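PDB 5TA0: glycoside Hydrolase from Bacteroides uniformis, which probably cleaves agarose chains as an endo-acting glycoside hydrolase of family 86, here an engineered variant holding a neoagaro-oligosaccharide. Local coordinates for residues 554-568 against 601-615. Sequence-based numbering, arbitrary orientation.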
ATOM      1  N   LYS A 554      21.919   8.663 -19.045  1.00 12.89           N
ATOM      2  CA  LYS A 554      21.804   7.604 -20.035  1.00 13.34           C
ATOM      3  C   LYS A 554      23.072   6.775 -20.122  1.00 13.89           C
ATOM      4  O   LYS A 554      24.158   7.213 -19.723  1.00 15.42           O
ATOM      5  CB  LYS A 554      21.482   8.188 -21.404  1.00 13.86           C
ATOM      6  CG  LYS A 554      20.111   8.846 -21.504  1.00 14.43           C
ATOM      7  CD  LYS A 554      19.875   9.391 -22.898  1.00 14.96           C
ATOM      8  CE  LYS A 554      19.675   8.274 -23.920  1.00 15.16           C
ATOM      9  NZ  LYS A 554      19.767   8.804 -25.304  1.00 15.92           N
ATOM     10  N   THR A 555      22.894   5.552 -20.621  1.00 13.69           N
ATOM     11  CA  THR A 555      23.973   4.619 -20.942  1.00 13.70           C
ATOM     12  C   THR A 555      23.806   4.247 -22.416  1.00 13.58           C
ATOM     13  O   THR A 555      22.954   4.800 -23.110  1.00 13.75           O
ATOM     14  CB  THR A 555      23.903   3.381 -20.043  1.00 13.92           C
ATOM     15  OG1 THR A 555      22.607   2.783 -20.103  1.00 13.92           O
ATOM     16  CG2 THR A 555      24.177   3.752 -18.581  1.00 14.92           C
ATOM     17  N   GLU A 556      24.646   3.360 -22.926  1.00 13.76           N
ATOM     18  CA  GLU A 556      24.579   3.020 -24.348  1.00 14.48           C
ATOM     19  C   GLU A 556      23.254   2.366 -24.739  1.00 13.53           C
ATOM     20  O   GLU A 556      22.681   2.688 -25.788  1.00 13.65           O
ATOM     21  CB  GLU A 556      25.713   2.077 -24.736  1.00 15.98           C
ATOM     22  CG  GLU A 556      25.814   1.872 -26.246  1.00 19.57           C
ATOM     23  CD  GLU A 556      27.072   1.144 -26.684  1.00 23.46           C
ATOM     24  OE1 GLU A 556      27.879   0.729 -25.824  1.00 25.81           O
ATOM     25  OE2 GLU A 556      27.239   0.972 -27.922  1.00 28.67           O
ATOM     26  N   TYR A 557      22.792   1.456 -23.900  1.00 12.90           N
ATOM     27  CA  TYR A 557      21.571   0.694 -24.128  1.00 12.94           C
ATOM     28  C   TYR A 557      20.583   0.942 -23.001  1.00 12.33           C
ATOM     29  O   TYR A 557      20.945   0.844 -21.812  1.00 12.01           O
ATOM     30  CB  TYR A 557      21.899  -0.796 -24.210  1.00 14.79           C
ATOM     31  CG  TYR A 557      22.862  -1.116 -25.337  1.00 17.60           C
ATOM     32  CD1 TYR A 557      22.429  -1.101 -26.658  1.00 19.18           C
ATOM     33  CD2 TYR A 557      24.208  -1.365 -25.086  1.00 19.39           C
ATOM     34  CE1 TYR A 557      23.300  -1.374 -27.701  1.00 21.38           C
ATOM     35  CE2 TYR A 557      25.092  -1.632 -26.130  1.00 21.85           C
ATOM     36  CZ  TYR A 557      24.620  -1.621 -27.426  1.00 22.20           C
ATOM     37  OH  TYR A 557      25.456  -1.886 -28.491  1.00 26.76           O
ATOM     38  N   GLY A 558      19.336   1.196 -23.370  1.00 12.17           N
ATOM     39  CA  GLY A 558      18.302   1.484 -22.389  1.00 12.09           C
ATOM     40  C   GLY A 558      16.929   1.564 -23.014  1.00 11.86           C
ATOM     41  O   GLY A 558      16.769   1.534 -24.251  1.00 12.04           O
ATOM     42  N   GLU A 559      15.926   1.656 -22.143  1.00 11.84           N
ATOM     43  CA  GLU A 559      14.536   1.892 -22.540  1.00 11.72           C
ATOM     44  C   GLU A 559      13.934   2.931 -21.610  1.00 11.37           C
ATOM     45  O   GLU A 559      14.539   3.285 -20.589  1.00 10.91           O
ATOM     46  CB  GLU A 559      13.743   0.583 -22.509  1.00 12.76           C
ATOM     47  CG  GLU A 559      14.180  -0.355 -23.633  1.00 14.28           C
ATOM     48  CD  GLU A 559      13.606  -1.747 -23.573  1.00 17.01           C
ATOM     49  OE1 GLU A 559      12.934  -2.115 -22.586  1.00 18.75           O
ATOM     50  OE2 GLU A 559      13.896  -2.507 -24.534  1.00 19.50           O
ATOM     51  N   ALA A 560      12.772   3.441 -21.968  1.00 11.00           N
ATOM     52  CA  ALA A 560      12.174   4.516 -21.205  1.00 10.72           C
ATOM     53  C   ALA A 560      10.669   4.581 -21.351  1.00 10.72           C
ATOM     54  O   ALA A 560      10.105   4.210 -22.376  1.00 11.29           O
ATOM     55  CB  ALA A 560      12.773   5.842 -21.610  1.00 11.00           C
ATOM     56  N   VAL A 561      10.045   5.110 -20.293  1.00 10.01           N
ATOM     57  CA  VAL A 561       8.604   5.318 -20.217  1.00 10.33           C
ATOM     58  C   VAL A 561       8.296   6.685 -19.648  1.00 10.24           C
ATOM     59  O   VAL A 561       8.723   7.002 -18.516  1.00 10.51           O
ATOM     60  CB  VAL A 561       7.927   4.241 -19.349  1.00 10.48           C
ATOM     61  CG1 VAL A 561       6.404   4.518 -19.234  1.00 10.97           C
ATOM     62  CG2 VAL A 561       8.196   2.850 -19.888  1.00 11.24           C
ATOM     63  N   ILE A 562       7.523   7.487 -20.383  1.00  9.91           N
ATOM     64  CA  ILE A 562       7.043   8.763 -19.876  1.00 10.19           C
ATOM     65  C   ILE A 562       5.697   8.512 -19.224  1.00 10.05           C
ATOM     66  O   ILE A 562       4.864   7.756 -19.742  1.00  9.80           O
ATOM     67  CB  ILE A 562       7.001   9.835 -20.999  1.00 11.26           C
ATOM     68  CG1 ILE A 562       8.432  10.278 -21.295  1.00 12.24           C
ATOM     69  CG2 ILE A 562       6.109  11.011 -20.607  1.00 11.90           C
ATOM     70  CD1 ILE A 562       8.568  11.096 -22.558  1.00 12.96           C
ATOM     71  N   ARG A 563       5.491   9.158 -18.079  1.00  9.35           N
ATOM     72  CA  ARG A 563       4.327   8.915 -17.217  1.00  9.19           C
ATOM     73  C   ARG A 563       3.484  10.193 -17.130  1.00  9.19           C
ATOM     74  O   ARG A 563       3.850  11.128 -16.423  1.00  9.00           O
ATOM     75  CB  ARG A 563       4.805   8.480 -15.826  1.00  9.37           C
ATOM     76  CG  ARG A 563       5.703   7.241 -15.814  1.00  9.59           C
ATOM     77  CD  ARG A 563       6.342   7.037 -14.448  1.00  9.62           C
ATOM     78  NE  ARG A 563       5.295   6.849 -13.445  1.00  9.51           N
ATOM     79  CZ  ARG A 563       4.623   5.718 -13.227  1.00 10.13           C
ATOM     80  NH1 ARG A 563       4.983   4.572 -13.811  1.00 10.59           N
ATOM     81  NH2 ARG A 563       3.599   5.698 -12.386  1.00 10.60           N
ATOM     82  N   LEU A 564       2.372  10.234 -17.871  1.00  9.47           N
ATOM     83  CA  LEU A 564       1.532  11.416 -17.960  1.00  9.63           C
ATOM     84  C   LEU A 564       0.359  11.308 -17.019  1.00  9.12           C
ATOM     85  O   LEU A 564      -0.575  10.572 -17.288  1.00  9.10           O
ATOM     86  CB  LEU A 564       1.007  11.616 -19.389  1.00 10.55           C
ATOM     87  CG  LEU A 564       2.057  11.667 -20.473  1.00 11.09           C
ATOM     88  CD1 LEU A 564       1.348  11.848 -21.819  1.00 11.67           C
ATOM     89  CD2 LEU A 564       3.054  12.793 -20.248  1.00 11.31           C
ATOM     90  N   GLY A 565       0.422  11.997 -15.877  1.00  9.13           N
ATOM     91  CA  GLY A 565      -0.744  12.013 -14.980  1.00  9.15           C
ATOM     92  C   GLY A 565      -1.761  13.009 -15.524  1.00  8.79           C
ATOM     93  O   GLY A 565      -1.442  14.197 -15.635  1.00  9.26           O
ATOM     94  N   LEU A 566      -2.975  12.522 -15.821  1.00  9.36           N
ATOM     95  CA  LEU A 566      -4.042  13.373 -16.384  1.00  9.42           C
ATOM     96  C   LEU A 566      -5.265  13.273 -15.493  1.00  9.58           C
ATOM     97  O   LEU A 566      -5.670  12.177 -15.128  1.00 10.25           O
ATOM     98  CB  LEU A 566      -4.401  12.927 -17.800  1.00 10.20           C
ATOM     99  CG  LEU A 566      -3.280  12.892 -18.830  1.00 10.84           C
ATOM    100  CD1 LEU A 566      -3.857  12.477 -20.176  1.00 11.12           C
ATOM    101  CD2 LEU A 566      -2.562  14.227 -18.916  1.00 10.71           C
ATOM    102  N   GLY A 567      -5.849  14.428 -15.166  1.00  9.73           N
ATOM    103  CA  GLY A 567      -7.130  14.489 -14.469  1.00  9.82           C
ATOM    104  C   GLY A 567      -8.099  15.309 -15.302  1.00 10.00           C
ATOM    105  O   GLY A 567      -7.956  16.526 -15.343  1.00 10.71           O
ATOM    106  N   ARG A 568      -9.032  14.631 -15.969  1.00 11.05           N
ATOM    107  CA  ARG A 568      -9.972  15.322 -16.880  1.00 11.70           C
ATOM    108  C   ARG A 568     -11.327  14.686 -16.740  1.00 12.11           C
ATOM    109  O   ARG A 568     -11.456  13.481 -16.590  1.00 11.74           O
ATOM    110  CB  ARG A 568      -9.545  15.229 -18.346  1.00 12.36           C
ATOM    111  CG  ARG A 568      -8.086  15.579 -18.601  1.00 12.55           C
ATOM    112  CD  ARG A 568      -7.841  15.852 -20.071  1.00 13.08           C
ATOM    113  NE  ARG A 568      -8.311  17.173 -20.445  1.00 12.84           N
ATOM    114  CZ  ARG A 568      -8.465  17.611 -21.697  1.00 13.33           C
ATOM    115  NH1 ARG A 568      -8.859  18.862 -21.886  1.00 13.62           N
ATOM    116  NH2 ARG A 568      -8.244  16.813 -22.732  1.00 13.61           N
ATOM    117  N   SER A 601     -14.778  11.426 -12.892  1.00 13.86           N
ATOM    118  CA  SER A 601     -13.863  11.919 -13.911  1.00 13.68           C
ATOM    119  C   SER A 601     -12.736  10.906 -14.006  1.00 13.08           C
ATOM    120  O   SER A 601     -12.647   9.987 -13.161  1.00 12.85           O
ATOM    121  CB  SER A 601     -13.289  13.278 -13.519  1.00 14.12           C
ATOM    122  OG  SER A 601     -12.432  13.159 -12.376  1.00 15.50           O
ATOM    123  N   PHE A 602     -11.889  11.085 -15.006  1.00 11.73           N
ATOM    124  CA  PHE A 602     -10.686  10.268 -15.177  1.00 11.57           C
ATOM    125  C   PHE A 602      -9.527  10.912 -14.439  1.00 10.89           C
ATOM    126  O   PHE A 602      -9.230  12.063 -14.634  1.00 11.00           O
ATOM    127  CB  PHE A 602     -10.299  10.148 -16.659  1.00 11.87           C
ATOM    128  CG  PHE A 602      -9.093   9.273 -16.872  1.00 11.67           C
ATOM    129  CD1 PHE A 602      -7.790   9.803 -16.893  1.00 11.61           C
ATOM    130  CD2 PHE A 602      -9.254   7.911 -17.001  1.00 11.91           C
ATOM    131  CE1 PHE A 602      -6.709   8.956 -17.049  1.00 12.15           C
ATOM    132  CE2 PHE A 602      -8.173   7.069 -17.147  1.00 12.56           C
ATOM    133  CZ  PHE A 602      -6.907   7.588 -17.175  1.00 12.51           C
ATOM    134  N   PHE A 603      -8.860  10.133 -13.592  1.00  9.70           N
ATOM    135  CA  PHE A 603      -7.560  10.533 -13.004  1.00  9.15           C
ATOM    136  C   PHE A 603      -6.653   9.318 -13.051  1.00  8.58           C
ATOM    137  O   PHE A 603      -6.936   8.301 -12.419  1.00  8.23           O
ATOM    138  CB  PHE A 603      -7.722  11.052 -11.571  1.00  9.26           C
ATOM    139  CG  PHE A 603      -6.431  11.526 -10.928  1.00  9.07           C
ATOM    140  CD1 PHE A 603      -5.525  12.335 -11.607  1.00  8.94           C
ATOM    141  CD2 PHE A 603      -6.137  11.191  -9.609  1.00  8.68           C
ATOM    142  CE1 PHE A 603      -4.375  12.776 -10.991  1.00  8.72           C
ATOM    143  CE2 PHE A 603      -4.988  11.643  -8.985  1.00  8.82           C
ATOM    144  CZ  PHE A 603      -4.103  12.441  -9.678  1.00  8.68           C
ATOM    145  N   GLY A 604      -5.597   9.400 -13.854  1.00  8.35           N
ATOM    146  CA  GLY A 604      -4.705   8.254 -14.034  1.00  8.51           C
ATOM    147  C   GLY A 604      -3.444   8.631 -14.748  1.00  9.08           C
ATOM    148  O   GLY A 604      -3.389   9.651 -15.454  1.00  9.20           O
ATOM    149  N   VAL A 605      -2.417   7.787 -14.591  1.00  9.21           N
ATOM    150  CA  VAL A 605      -1.180   7.926 -15.364  1.00  9.51           C
ATOM    151  C   VAL A 605      -1.256   7.112 -16.654  1.00  9.52           C
ATOM    152  O   VAL A 605      -1.476   5.899 -16.621  1.00  9.68           O
ATOM    153  CB  VAL A 605       0.031   7.503 -14.518  1.00  9.47           C
ATOM    154  CG1 VAL A 605       1.291   7.375 -15.363  1.00 10.03           C
ATOM    155  CG2 VAL A 605       0.237   8.480 -13.393  1.00 10.00           C
ATOM    156  N   ILE A 606      -1.061   7.806 -17.769  1.00  9.33           N
ATOM    157  CA  ILE A 606      -0.898   7.181 -19.070  1.00 10.70           C
ATOM    158  C   ILE A 606       0.596   6.956 -19.271  1.00 10.23           C
ATOM    159  O   ILE A 606       1.386   7.906 -19.325  1.00 10.32           O
ATOM    160  CB  ILE A 606      -1.425   8.100 -20.205  1.00 11.97           C
ATOM    161  CG1 ILE A 606      -2.841   8.620 -19.929  1.00 13.69           C
ATOM    162  CG2 ILE A 606      -1.352   7.388 -21.550  1.00 12.50           C
ATOM    163  CD1 ILE A 606      -3.870   7.579 -19.677  1.00 14.11           C
ATOM    164  N   GLU A 607       0.972   5.686 -19.360  1.00 10.93           N
ATOM    165  CA  GLU A 607       2.363   5.293 -19.557  1.00 11.72           C
ATOM    166  C   GLU A 607       2.684   5.227 -21.062  1.00 11.76           C
ATOM    167  O   GLU A 607       1.988   4.552 -21.824  1.00 13.67           O
ATOM    168  CB  GLU A 607       2.626   3.960 -18.860  1.00 12.40           C
ATOM    169  CG  GLU A 607       2.660   4.124 -17.355  1.00 13.72           C
ATOM    170  CD  GLU A 607       2.414   2.830 -16.618  1.00 15.01           C
ATOM    171  OE1 GLU A 607       1.255   2.382 -16.538  1.00 14.11           O
ATOM    172  OE2 GLU A 607       3.399   2.219 -16.158  1.00 18.30           O
ATOM    173  N   VAL A 608       3.720   5.958 -21.468  1.00 10.87           N
ATOM    174  CA  VAL A 608       4.057   6.182 -22.870  1.00 11.14           C
ATOM    175  C   VAL A 608       5.487   5.688 -23.125  1.00 11.39           C
ATOM    176  O   VAL A 608       6.449   6.351 -22.724  1.00 11.64           O
ATOM    177  CB  VAL A 608       3.950   7.672 -23.232  1.00 11.44           C
ATOM    178  CG1 VAL A 608       4.230   7.872 -24.724  1.00 12.17           C
ATOM    179  CG2 VAL A 608       2.573   8.239 -22.864  1.00 12.08           C
ATOM    180  N   PRO A 609       5.644   4.531 -23.790  1.00 12.40           N
ATOM    181  CA  PRO A 609       6.999   4.134 -24.181  1.00 12.71           C
ATOM    182  C   PRO A 609       7.613   5.185 -25.094  1.00 12.39           C
ATOM    183  O   PRO A 609       6.917   5.782 -25.924  1.00 13.00           O
ATOM    184  CB  PRO A 609       6.766   2.827 -24.927  1.00 13.21           C
ATOM    185  CG  PRO A 609       5.511   2.281 -24.334  1.00 13.41           C
ATOM    186  CD  PRO A 609       4.653   3.508 -24.167  1.00 13.03           C
ATOM    187  N   VAL A 610       8.904   5.449 -24.933  1.00 12.37           N
ATOM    188  CA  VAL A 610       9.580   6.464 -25.739  1.00 13.23           C
ATOM    189  C   VAL A 610      10.927   5.921 -26.207  1.00 13.81           C
ATOM    190  O   VAL A 610      11.674   5.315 -25.452  1.00 13.14           O
ATOM    191  CB  VAL A 610       9.744   7.818 -25.005  1.00 14.17           C
ATOM    192  CG1 VAL A 610      10.503   7.682 -23.709  1.00 14.16           C
ATOM    193  CG2 VAL A 610      10.395   8.853 -25.916  1.00 14.80           C
ATOM    194  N   ASP A 611      11.210   6.123 -27.481  1.00 14.17           N
ATOM    195  CA  ASP A 611      12.471   5.722 -28.085  1.00 14.50           C
ATOM    196  C   ASP A 611      13.627   6.336 -27.272  1.00 13.42           C
ATOM    197  O   ASP A 611      13.732   7.557 -27.141  1.00 12.81           O
ATOM    198  CB  ASP A 611      12.438   6.231 -29.541  1.00 16.39           C
ATOM    199  CG  ASP A 611      13.695   5.957 -30.329  1.00 20.39           C
ATOM    200  OD1 ASP A 611      13.669   6.332 -31.533  1.00 25.64           O
ATOM    201  OD2 ASP A 611      14.681   5.417 -29.817  1.00 20.48           O
ATOM    202  N   TYR A 612      14.490   5.461 -26.767  1.00 13.30           N
ATOM    203  CA  TYR A 612      15.639   5.875 -25.943  1.00 13.29           C
ATOM    204  C   TYR A 612      16.552   6.889 -26.639  1.00 13.51           C
ATOM    205  O   TYR A 612      17.076   7.796 -26.002  1.00 13.15           O
ATOM    206  CB  TYR A 612      16.431   4.641 -25.526  1.00 13.35           C
ATOM    207  CG  TYR A 612      17.392   4.809 -24.360  1.00 13.36           C
ATOM    208  CD1 TYR A 612      16.925   5.017 -23.055  1.00 13.77           C
ATOM    209  CD2 TYR A 612      18.760   4.720 -24.557  1.00 14.47           C
ATOM    210  CE1 TYR A 612      17.799   5.120 -21.997  1.00 13.67           C
ATOM    211  CE2 TYR A 612      19.641   4.824 -23.508  1.00 14.31           C
ATOM    212  CZ  TYR A 612      19.155   5.031 -22.237  1.00 14.24           C
ATOM    213  OH  TYR A 612      20.050   5.129 -21.209  1.00 14.55           O
ATOM    214  N   SER A 613      16.694   6.764 -27.967  1.00 13.79           N
ATOM    215  CA  SER A 613      17.537   7.678 -28.745  1.00 15.12           C
ATOM    216  C   SER A 613      17.061   9.118 -28.781  1.00 15.47           C
ATOM    217  O   SER A 613      17.865  10.003 -29.038  1.00 15.98           O
ATOM    218  CB  SER A 613      17.728   7.154 -30.175  1.00 15.93           C
ATOM    219  OG  SER A 613      16.511   7.181 -30.915  1.00 17.51           O
ATOM    220  N   ILE A 614      15.772   9.363 -28.526  1.00 15.51           N
ATOM    221  CA  ILE A 614      15.207  10.718 -28.467  1.00 15.96           C
ATOM    222  C   ILE A 614      15.601  11.448 -27.184  1.00 14.56           C
ATOM    223  O   ILE A 614      15.589  12.690 -27.138  1.00 15.10           O
ATOM    224  CB  ILE A 614      13.638  10.659 -28.555  1.00 17.27           C
ATOM    225  CG1 ILE A 614      13.215  10.085 -29.922  1.00 19.01           C
ATOM    226  CG2 ILE A 614      12.979  12.008 -28.285  1.00 18.91           C
ATOM    227  CD1 ILE A 614      11.713   9.907 -30.095  1.00 19.69           C
ATOM    228  N   LEU A 615      15.908  10.694 -26.141  1.00 13.50           N
ATOM    229  CA  LEU A 615      16.187  11.290 -24.829  1.00 13.10           C
ATOM    230  C   LEU A 615      17.611  11.823 -24.736  1.00 13.23           C
ATOM    231  O   LEU A 615      18.528  11.351 -25.421  1.00 12.58           O
ATOM    232  CB  LEU A 615      15.955  10.267 -23.719  1.00 13.87           C
ATOM    233  CG  LEU A 615      14.527   9.744 -23.623  1.00 14.86           C
ATOM    234  CD1 LEU A 615      14.496   8.688 -22.537  1.00 16.01           C
ATOM    235  CD2 LEU A 615      13.507  10.839 -23.341  1.00 15.56           C
TER
HETATM  236  O   HOH W   1      12.162   2.805 -24.759  1.00 16.07           O
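Tyr-612, in a 3-10 turn just past strand 602-609, lays its ring between Gly-558 and Lys-554. Gly-558 CA sits over the ring centre, 3.5 Å from the centroid, a CH-pi contact so close that a CB there would strike CZ. Across the opposite face runs Lys-554, its CE offset toward the rim; bent at chi3 (71°), the chain sets NZ there as a cation-pi partner and lets it donate hydrogen bonds to two carbonyls, Tyr-612 O and Leu-615 O (NZ to Leu-615 O 2.8 Å). Leu-615 N reaches Tyr-612 O from the other side of the carbonyl plane. A first torsion of -163° swings the Tyr-612 ring away from its own N and carries OH to Thr-555 N, accepting a nearly straight bond (2.9 Å, 166°); Asn-641 holds the hydroxyl too. A leucine here would probably leave Thr-555 N without its acceptor and Lys-554 without the ring beneath its ammonium. Ala-560 CB fits tightly against Leu-615 CD1 (3.5 Å) and meets Val-610 CG1, while one water links Ala-560 N to Val-610 O. Beyond, the antiparallel ladder runs from Val-561/Pro-609 to Arg-568/Phe-602. Leu-564 CD1 touches Val-608 CG2, and the side chains of Leu-566 and Ile-606 cross at about a right angle, CD1 against CG1. Across the sheet, Val-605 CG1 lies over one face of the Arg-563 guanidinium, near its rim; NH1 makes a long salt bridge to Glu-607 OE2 (3.7 Å), NH2 and NE form salt bridges with Glu-301 and Asp-305, and Glu-607 pairs with Arg-592. Strand 602-609 is outermost in its sheet; strand 631-642 flanks 558-568 on the other side. Val-605 and Phe-603 pack on helix 298-315, whereas Ile-562 and Val-608 face strand 577-580, joining the two sheets of this C-terminal beta domain.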